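Local structure of rubber oxygenase (Streptomyces sp., 5O1L) at residues A[129-133]-A[241-247]. The protein cleaves the carbon-carbon double bonds of poly(cis-1,4-isoprene) in natural and synthetic rubber with dioxygen, using a non-covalently bound b-type heme. Sequence-based numbering, arbitrary orientation.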
ATOM      1  N   TYR A 129      13.756  -5.428   5.332  1.00 13.90           N
ATOM      2  CA  TYR A 129      13.110  -6.237   4.317  1.00 14.58           C
ATOM      3  C   TYR A 129      11.748  -5.730   3.961  1.00 13.72           C
ATOM      4  O   TYR A 129      11.435  -5.526   2.784  1.00 13.29           O
ATOM      5  CB  TYR A 129      13.018  -7.722   4.751  1.00 14.38           C
ATOM      6  CG  TYR A 129      14.351  -8.250   5.222  1.00 15.99           C
ATOM      7  CD1 TYR A 129      15.419  -8.255   4.342  1.00 17.36           C
ATOM      8  CD2 TYR A 129      14.525  -8.667   6.542  1.00 16.95           C
ATOM      9  CE1 TYR A 129      16.678  -8.610   4.754  1.00 17.99           C
ATOM     10  CE2 TYR A 129      15.769  -9.065   6.968  1.00 19.05           C
ATOM     11  CZ  TYR A 129      16.835  -9.049   6.045  1.00 18.57           C
ATOM     12  OH  TYR A 129      18.191  -9.398   6.379  1.00 22.07           O
ATOM     13  N   VAL A 130      10.930  -5.449   4.975  1.00 13.43           N
ATOM     14  CA  VAL A 130       9.586  -4.920   4.693  1.00 13.45           C
ATOM     15  C   VAL A 130       9.656  -3.581   3.978  1.00 13.97           C
ATOM     16  O   VAL A 130       8.917  -3.288   3.024  1.00 14.46           O
ATOM     17  CB  VAL A 130       8.803  -4.843   5.977  1.00 15.76           C
ATOM     18  CG1 VAL A 130       7.522  -4.254   5.846  1.00 17.94           C
ATOM     19  CG2 VAL A 130       8.608  -6.206   6.607  1.00 15.17           C
ATOM     20  N   GLY A 131      10.547  -2.733   4.457  1.00 13.53           N
ATOM     21  CA  GLY A 131      10.632  -1.383   3.897  1.00 14.12           C
ATOM     22  C   GLY A 131      11.135  -1.427   2.465  1.00 14.44           C
ATOM     23  O   GLY A 131      10.686  -0.644   1.605  1.00 14.43           O
ATOM     24  N   ALA A 132      12.089  -2.293   2.171  1.00 12.82           N
ATOM     25  CA  ALA A 132      12.606  -2.410   0.809  1.00 14.37           C
ATOM     26  C   ALA A 132      11.537  -2.991  -0.111  1.00 14.08           C
ATOM     27  O   ALA A 132      11.374  -2.579  -1.247  1.00 14.67           O
ATOM     28  CB  ALA A 132      13.848  -3.276   0.777  1.00 15.13           C
ATOM     29  N   LEU A 133      10.821  -3.974   0.409  1.00 12.54           N
ATOM     30  CA  LEU A 133       9.742  -4.575  -0.367  1.00 14.04           C
ATOM     31  C   LEU A 133       8.601  -3.632  -0.639  1.00 14.74           C
ATOM     32  O   LEU A 133       8.113  -3.616  -1.773  1.00 16.09           O
ATOM     33  CB  LEU A 133       9.234  -5.842   0.330  1.00 13.44           C
ATOM     34  CG  LEU A 133      10.225  -7.014   0.249  1.00 13.76           C
ATOM     35  CD1 LEU A 133       9.923  -8.078   1.209  1.00 14.36           C
ATOM     36  CD2 LEU A 133      10.258  -7.597  -1.177  1.00 14.89           C
ATOM     37  N   LYS A 241       7.404 -12.669  -0.430  1.00 11.88           N
ATOM     38  CA  LYS A 241       8.835 -12.425  -0.681  1.00 12.50           C
ATOM     39  C   LYS A 241       9.660 -12.635   0.568  1.00 13.30           C
ATOM     40  O   LYS A 241      10.779 -13.250   0.470  1.00 13.30           O
ATOM     41  CB  LYS A 241       9.044 -11.024  -1.186  1.00 12.96           C
ATOM     42  CG  LYS A 241       8.499 -10.740  -2.539  1.00 14.63           C
ATOM     43  CD  LYS A 241       8.899 -11.720  -3.635  1.00 15.76           C
ATOM     44  CE  LYS A 241      10.418 -11.830  -3.787  1.00 17.16           C
ATOM     45  NZ  LYS A 241      10.721 -12.691  -4.967  1.00 19.48           N
ATOM     46  N   MET A 242       9.208 -12.249   1.748  1.00 13.36           N
ATOM     47  CA  MET A 242      10.002 -12.453   2.956  1.00 15.04           C
ATOM     48  C   MET A 242      10.237 -13.943   3.133  1.00 14.88           C
ATOM     49  O   MET A 242      11.370 -14.388   3.475  1.00 16.15           O
ATOM     50  CB  MET A 242       9.356 -11.858   4.194  1.00 16.50           C
ATOM     51  CG  MET A 242       9.526 -10.367   4.134  1.00 17.94           C
ATOM     52  SD  MET A 242       9.147  -9.610   5.724  1.00 26.24           S
ATOM     53  CE  MET A 242       7.620 -10.176   5.896  1.00 22.73           C
ATOM     54  N   LYS A 243       9.204 -14.751   2.954  1.00 14.50           N
ATOM     55  CA  LYS A 243       9.320 -16.188   3.162  1.00 16.61           C
ATOM     56  C   LYS A 243      10.266 -16.718   2.123  1.00 16.46           C
ATOM     57  O   LYS A 243      11.148 -17.562   2.496  1.00 19.63           O
ATOM     58  CB  LYS A 243       7.961 -16.898   3.185  1.00 17.89           C
ATOM     59  CG  LYS A 243       7.196 -16.561   4.434  1.00 19.43           C
ATOM     60  CD  LYS A 243       5.786 -17.107   4.462  1.00 23.94           C
ATOM     61  CE  LYS A 243       5.271 -17.245   5.865  1.00 28.35           C
ATOM     62  NZ  LYS A 243       3.877 -17.778   5.798  1.00 33.47           N
ATOM     63  N   GLN A 244      10.163 -16.298   0.866  1.00 16.62           N
ATOM     64  CA  GLN A 244      11.025 -16.824  -0.205  0.50 18.79           C
ATOM     65  C   GLN A 244      12.485 -16.537   0.105  1.00 17.98           C
ATOM     66  O   GLN A 244      13.367 -17.371  -0.158  1.00 20.42           O
ATOM     67  CB  GLN A 244      10.686 -16.219  -1.562  0.50 20.95           C
ATOM     68  CG  GLN A 244      11.431 -16.820  -2.745  0.50 22.81           C
ATOM     69  CD  GLN A 244      11.175 -16.051  -4.043  0.50 24.46           C
ATOM     70  OE1 GLN A 244      10.303 -15.165  -4.111  0.50 24.17           O
ATOM     71  NE2 GLN A 244      11.978 -16.324  -5.061  0.50 27.32           N
ATOM     72  N   TRP A 245      12.783 -15.375   0.656  1.00 15.89           N
ATOM     73  CA  TRP A 245      14.154 -14.960   1.004  1.00 15.61           C
ATOM     74  C   TRP A 245      14.708 -15.628   2.219  1.00 14.96           C
ATOM     75  O   TRP A 245      15.909 -15.428   2.498  1.00 18.02           O
ATOM     76  CB  TRP A 245      14.189 -13.435   1.226  1.00 15.30           C
ATOM     77  CG  TRP A 245      14.018 -12.587   0.019  1.00 14.85           C
ATOM     78  CD1 TRP A 245      14.034 -12.972  -1.266  1.00 15.37           C
ATOM     79  CD2 TRP A 245      13.866 -11.192   0.012  1.00 15.09           C
ATOM     80  NE1 TRP A 245      13.862 -11.894  -2.066  1.00 15.44           N
ATOM     81  CE2 TRP A 245      13.778 -10.776  -1.315  1.00 15.68           C
ATOM     82  CE3 TRP A 245      13.778 -10.223   1.012  1.00 15.68           C
ATOM     83  CZ2 TRP A 245      13.625  -9.403  -1.655  1.00 15.80           C
ATOM     84  CZ3 TRP A 245      13.627  -8.892   0.676  1.00 16.50           C
ATOM     85  CH2 TRP A 245      13.584  -8.508  -0.654  1.00 16.89           C
ATOM     86  N   GLY A 246      13.927 -16.369   2.958  1.00 15.79           N
ATOM     87  CA  GLY A 246      14.354 -16.989   4.192  1.00 16.23           C
ATOM     88  C   GLY A 246      14.366 -16.105   5.378  1.00 16.65           C
ATOM     89  O   GLY A 246      14.957 -16.397   6.412  1.00 16.71           O
ATOM     90  N   VAL A 247      13.629 -15.015   5.325  1.00 15.09           N
ATOM     91  CA  VAL A 247      13.400 -14.303   6.543  1.00 14.89           C
ATOM     92  C   VAL A 247      12.668 -15.236   7.532  1.00 16.31           C
ATOM     93  O   VAL A 247      11.741 -15.984   7.082  1.00 18.55           O
ATOM     94  CB  VAL A 247      12.569 -13.006   6.261  1.00 15.46           C
ATOM     95  CG1 VAL A 247      12.201 -12.301   7.558  1.00 16.14           C
ATOM     96  CG2 VAL A 247      13.285 -12.128   5.271  1.00 15.00           C
TER
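Leu-133 pushes its two methyls into the angle between Lys-241, Met-242 and Trp-245, and this is the tightest part of the contact between 129-133 and 241-247. Its CD2 sits 3.5 Å from CH2 of the Trp-245 indole and also meets the aliphatic root of Lys-241, CB at 3.6 Å. The other branch, CD1, lies 3.7 Å from Met-242 CG. With CG anti to the carbonyl carbon (chi1 -72°), the leucine fork reaches across to an indole coming from the opposite direction. Cutting Leu-133 back to an alanine is likely to open a gap between Lys-241 CB and the six-membered ring of Trp-245, which would lose its packing on this side. One turn back, Tyr-129 takes a methyl over its ring: Val-247 CG2 stands 4.2 Å from the ring centroid, 23° off the normal, a CH-pi contact. Met-242 runs out extended to its sulfur, and SD comes to 3.6 Å from Val-130 CG2.

No hydrogen bond joins the segments. Toward the solvent side the contact thins out: Lys-241, itself buried, starts toward Leu-133 but curls away through bends at chi2 and chi3, and its NZ bonds Thr-330 O and, in one of two modelled conformers, OE1 of the exposed Gln-244. Beyond it the helix closes in a Schellman motif, with Gly-246 at positive phi and Val-247 N bonded back to Met-242 O; that turn brings Val-247 round to the tyrosine.

The contact thus ties the start of helix 127-142 to the C-terminal end of helix 224-244 in this all-helical catalytic domain, away from the heme. Helix 345-362 packs on Tyr-129 and Val-247 and sets Trp-355 edge-to-face with Trp-245, while Tyr-329 and Thr-330 of helix 320-331 also meet the indole.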